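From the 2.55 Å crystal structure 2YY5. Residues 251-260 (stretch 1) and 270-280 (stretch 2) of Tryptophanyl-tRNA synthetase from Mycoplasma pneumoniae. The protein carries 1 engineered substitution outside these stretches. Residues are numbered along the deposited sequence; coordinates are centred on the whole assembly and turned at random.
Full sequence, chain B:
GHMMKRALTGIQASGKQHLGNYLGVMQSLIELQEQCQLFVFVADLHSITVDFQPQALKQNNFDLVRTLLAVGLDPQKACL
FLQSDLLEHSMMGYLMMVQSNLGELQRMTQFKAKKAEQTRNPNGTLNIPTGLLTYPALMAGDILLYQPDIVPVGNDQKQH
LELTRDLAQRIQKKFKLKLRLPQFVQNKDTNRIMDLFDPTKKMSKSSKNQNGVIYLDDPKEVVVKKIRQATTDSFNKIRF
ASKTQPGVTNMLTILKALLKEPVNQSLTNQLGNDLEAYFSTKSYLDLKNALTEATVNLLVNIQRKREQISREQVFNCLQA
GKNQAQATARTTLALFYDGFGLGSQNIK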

# COMPACT_ATOMS: atom_id res chain seq x y z
N MET B 251 -30.07 25.80 4.24
CA MET B 251 -31.31 25.31 3.63
C MET B 251 -31.59 26.08 2.35
O MET B 251 -32.12 25.55 1.38
CB MET B 251 -32.49 25.48 4.60
CG MET B 251 -32.46 24.57 5.80
SD MET B 251 -34.00 24.60 6.73
CE MET B 251 -33.78 26.08 7.70
N LEU B 252 -31.20 27.34 2.34
CA LEU B 252 -31.43 28.20 1.19
C LEU B 252 -30.57 27.81 -0.02
O LEU B 252 -31.08 27.74 -1.14
CB LEU B 252 -31.17 29.65 1.59
CG LEU B 252 -31.85 30.78 0.80
CD1 LEU B 252 -33.35 30.53 0.67
CD2 LEU B 252 -31.57 32.09 1.52
N THR B 253 -29.29 27.53 0.19
CA THR B 253 -28.45 27.15 -0.95
C THR B 253 -28.77 25.73 -1.44
O THR B 253 -28.57 25.42 -2.61
CB THR B 253 -26.90 27.34 -0.65
OG1 THR B 253 -26.22 26.09 -0.81
CG2 THR B 253 -26.66 27.88 0.74
N ILE B 254 -29.29 24.88 -0.55
CA ILE B 254 -29.66 23.51 -0.92
C ILE B 254 -30.86 23.59 -1.84
O ILE B 254 -30.91 22.92 -2.88
CB ILE B 254 -30.09 22.64 0.29
CG1 ILE B 254 -28.88 22.34 1.19
CG2 ILE B 254 -30.71 21.33 -0.20
CD1 ILE B 254 -29.25 21.75 2.53
N LEU B 255 -31.82 24.42 -1.43
CA LEU B 255 -33.05 24.65 -2.18
C LEU B 255 -32.72 25.15 -3.59
O LEU B 255 -33.29 24.67 -4.57
CB LEU B 255 -33.93 25.69 -1.46
CG LEU B 255 -35.46 25.65 -1.59
CD1 LEU B 255 -36.00 27.07 -1.54
CD2 LEU B 255 -35.89 24.99 -2.88
N LYS B 256 -31.79 26.11 -3.69
CA LYS B 256 -31.40 26.65 -4.98
C LYS B 256 -30.84 25.57 -5.92
O LYS B 256 -31.15 25.55 -7.11
CB LYS B 256 -30.37 27.78 -4.82
CG LYS B 256 -30.03 28.46 -6.16
CD LYS B 256 -29.28 29.79 -6.02
CE LYS B 256 -27.80 29.60 -5.73
NZ LYS B 256 -27.05 30.89 -5.71
N ALA B 257 -30.01 24.69 -5.37
CA ALA B 257 -29.39 23.61 -6.13
C ALA B 257 -30.41 22.56 -6.58
O ALA B 257 -30.29 21.98 -7.66
CB ALA B 257 -28.29 22.96 -5.30
N LEU B 258 -31.43 22.32 -5.76
CA LEU B 258 -32.44 21.33 -6.09
C LEU B 258 -33.41 21.80 -7.16
O LEU B 258 -33.97 21.00 -7.91
CB LEU B 258 -33.21 20.92 -4.83
CG LEU B 258 -32.37 20.26 -3.74
CD1 LEU B 258 -33.29 19.86 -2.58
CD2 LEU B 258 -31.65 19.04 -4.31
N LEU B 259 -33.61 23.12 -7.24
CA LEU B 259 -34.52 23.69 -8.21
C LEU B 259 -34.03 23.56 -9.66
O LEU B 259 -34.83 23.64 -10.58
CB LEU B 259 -34.77 25.15 -7.87
CG LEU B 259 -35.43 25.34 -6.50
CD1 LEU B 259 -35.56 26.82 -6.17
CD2 LEU B 259 -36.80 24.67 -6.50
N LYS B 260 -32.72 23.34 -9.84
CA LYS B 260 -32.14 23.18 -11.18
C LYS B 260 -32.55 21.83 -11.75
O LYS B 260 -32.51 21.60 -12.96
CB LYS B 260 -30.60 23.21 -11.14
CG LYS B 260 -29.98 24.17 -10.14
CD LYS B 260 -28.48 23.88 -9.95
CE LYS B 260 -27.66 24.35 -11.14
NZ LYS B 260 -27.75 25.82 -11.34
N GLN B 270 -42.81 28.32 -9.72
CA GLN B 270 -43.66 28.92 -8.70
C GLN B 270 -42.87 29.87 -7.80
O GLN B 270 -43.43 30.81 -7.22
CB GLN B 270 -44.31 27.80 -7.88
CG GLN B 270 -44.64 28.14 -6.42
CD GLN B 270 -45.09 26.92 -5.62
OE1 GLN B 270 -45.25 26.99 -4.40
NE2 GLN B 270 -45.29 25.81 -6.31
N LEU B 271 -41.57 29.64 -7.69
CA LEU B 271 -40.72 30.46 -6.82
C LEU B 271 -40.00 31.65 -7.46
O LEU B 271 -39.77 32.66 -6.80
CB LEU B 271 -39.71 29.57 -6.09
CG LEU B 271 -40.10 29.04 -4.70
CD1 LEU B 271 -41.49 28.44 -4.70
CD2 LEU B 271 -39.07 28.01 -4.28
N GLY B 272 -39.63 31.53 -8.74
CA GLY B 272 -38.93 32.63 -9.40
C GLY B 272 -37.43 32.53 -9.16
O GLY B 272 -36.99 31.76 -8.32
N ASN B 273 -36.64 33.33 -9.87
CA ASN B 273 -35.19 33.27 -9.70
C ASN B 273 -34.64 34.01 -8.50
O ASN B 273 -33.48 33.81 -8.13
CB ASN B 273 -34.49 33.78 -10.96
CG ASN B 273 -33.02 33.35 -11.02
OD1 ASN B 273 -32.26 33.80 -11.88
ND2 ASN B 273 -32.62 32.46 -10.11
N ASP B 274 -35.44 34.86 -7.88
CA ASP B 274 -34.97 35.62 -6.72
C ASP B 274 -35.54 35.03 -5.42
O ASP B 274 -36.52 35.53 -4.88
CB ASP B 274 -35.38 37.09 -6.85
CG ASP B 274 -34.66 37.98 -5.86
OD1 ASP B 274 -34.09 37.45 -4.88
OD2 ASP B 274 -34.66 39.22 -6.06
N LEU B 275 -34.90 33.98 -4.92
CA LEU B 275 -35.33 33.33 -3.69
C LEU B 275 -35.48 34.28 -2.50
O LEU B 275 -36.45 34.20 -1.73
CB LEU B 275 -34.35 32.20 -3.31
CG LEU B 275 -34.19 30.99 -4.23
CD1 LEU B 275 -33.36 29.93 -3.49
CD2 LEU B 275 -35.55 30.41 -4.61
N GLU B 276 -34.51 35.18 -2.32
CA GLU B 276 -34.58 36.12 -1.22
C GLU B 276 -35.81 37.00 -1.37
O GLU B 276 -36.49 37.30 -0.37
CB GLU B 276 -33.33 37.00 -1.16
CG GLU B 276 -32.07 36.27 -0.71
CD GLU B 276 -31.03 37.22 -0.14
OE1 GLU B 276 -29.90 36.77 0.17
OE2 GLU B 276 -31.35 38.42 0.01
N ALA B 277 -36.11 37.41 -2.60
CA ALA B 277 -37.29 38.25 -2.85
C ALA B 277 -38.57 37.46 -2.57
O ALA B 277 -39.53 38.00 -2.03
CB ALA B 277 -37.28 38.75 -4.29
N TYR B 278 -38.58 36.19 -2.94
CA TYR B 278 -39.74 35.34 -2.71
C TYR B 278 -40.00 35.13 -1.22
O TYR B 278 -41.13 35.27 -0.74
CB TYR B 278 -39.53 33.98 -3.38
CG TYR B 278 -40.69 33.04 -3.15
CD1 TYR B 278 -41.82 33.08 -3.95
CD2 TYR B 278 -40.67 32.14 -2.08
CE1 TYR B 278 -42.92 32.27 -3.69
CE2 TYR B 278 -41.76 31.33 -1.81
CZ TYR B 278 -42.89 31.39 -2.62
OH TYR B 278 -43.97 30.59 -2.35
N PHE B 279 -38.96 34.77 -0.48
CA PHE B 279 -39.11 34.51 0.95
C PHE B 279 -39.12 35.80 1.76
O PHE B 279 -39.20 35.78 2.99
CB PHE B 279 -37.99 33.58 1.42
CG PHE B 279 -38.17 32.18 0.94
CD1 PHE B 279 -39.15 31.36 1.49
CD2 PHE B 279 -37.41 31.68 -0.12
CE1 PHE B 279 -39.38 30.08 1.01
CE2 PHE B 279 -37.63 30.40 -0.62
CZ PHE B 279 -38.62 29.60 -0.05
N SER B 280 -39.05 36.91 1.04
CA SER B 280 -39.05 38.23 1.65
C SER B 280 -40.20 38.42 2.64
O SER B 280 -40.01 39.00 3.72
CB SER B 280 -39.15 39.29 0.55
OG SER B 280 -38.59 40.51 0.97

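Stretch 1 is already helical at Met 251, held by i to i+4 backbone hydrogen bonds such as Lys 256 N to Leu 252 O (3.1 Å). Stretch 2 is broken. One helix finishes at Leu 271, and Gly 272 then leaves helical geometry with a phi of 86°; at its backbone angles a CB would be jammed against the carbonyl O of Leu 271, so the turn itself calls for glycine. The next helix begins at Leu 275 and is capped by Asp 274, whose OD1 accepts from Ala 277 N at 3.0 Å. Leu 271 and Leu 275 lie either side of this break in sequence, and both point toward stretch 1. The closest backbone register pairs Lys 256 with Leu 275, their CA atoms 7.9 Å apart.

No hydrogen bond crosses the contact; it is built from apolar packing. Leu 275 is the knob, seated in a hole formed by Leu 252, Leu 255, Lys 256 and Leu 259, and it has the largest covered area of any residue here. Its two methyls reach different parts of that hole: Leu 275 CD1 lies 3.9 Å from Lys 256 CB, while Leu 275 CD2 lies 3.9 Å from Leu 259 CD1. Lys 256 thus lends the base of its side chain to the packing, and its end leads away.

Around this knob, Leu 271 CD2 sits 4.2 Å from both Leu 255 CD1 and Leu 259 CD1, bridging residues one helical turn apart. Phe 279, one turn beyond Leu 275, does the same for another pair: its CE2 is 3.8 Å from Leu 255 CD1, and its CD2 is 4.3 Å from Leu 252 CD1, both methyls approaching the ring obliquely. Leu 255 therefore touches all three apolar partners. Leucines at i, i+3 and i+7 supply the apolar stripe, and a lysine stem completes the socket.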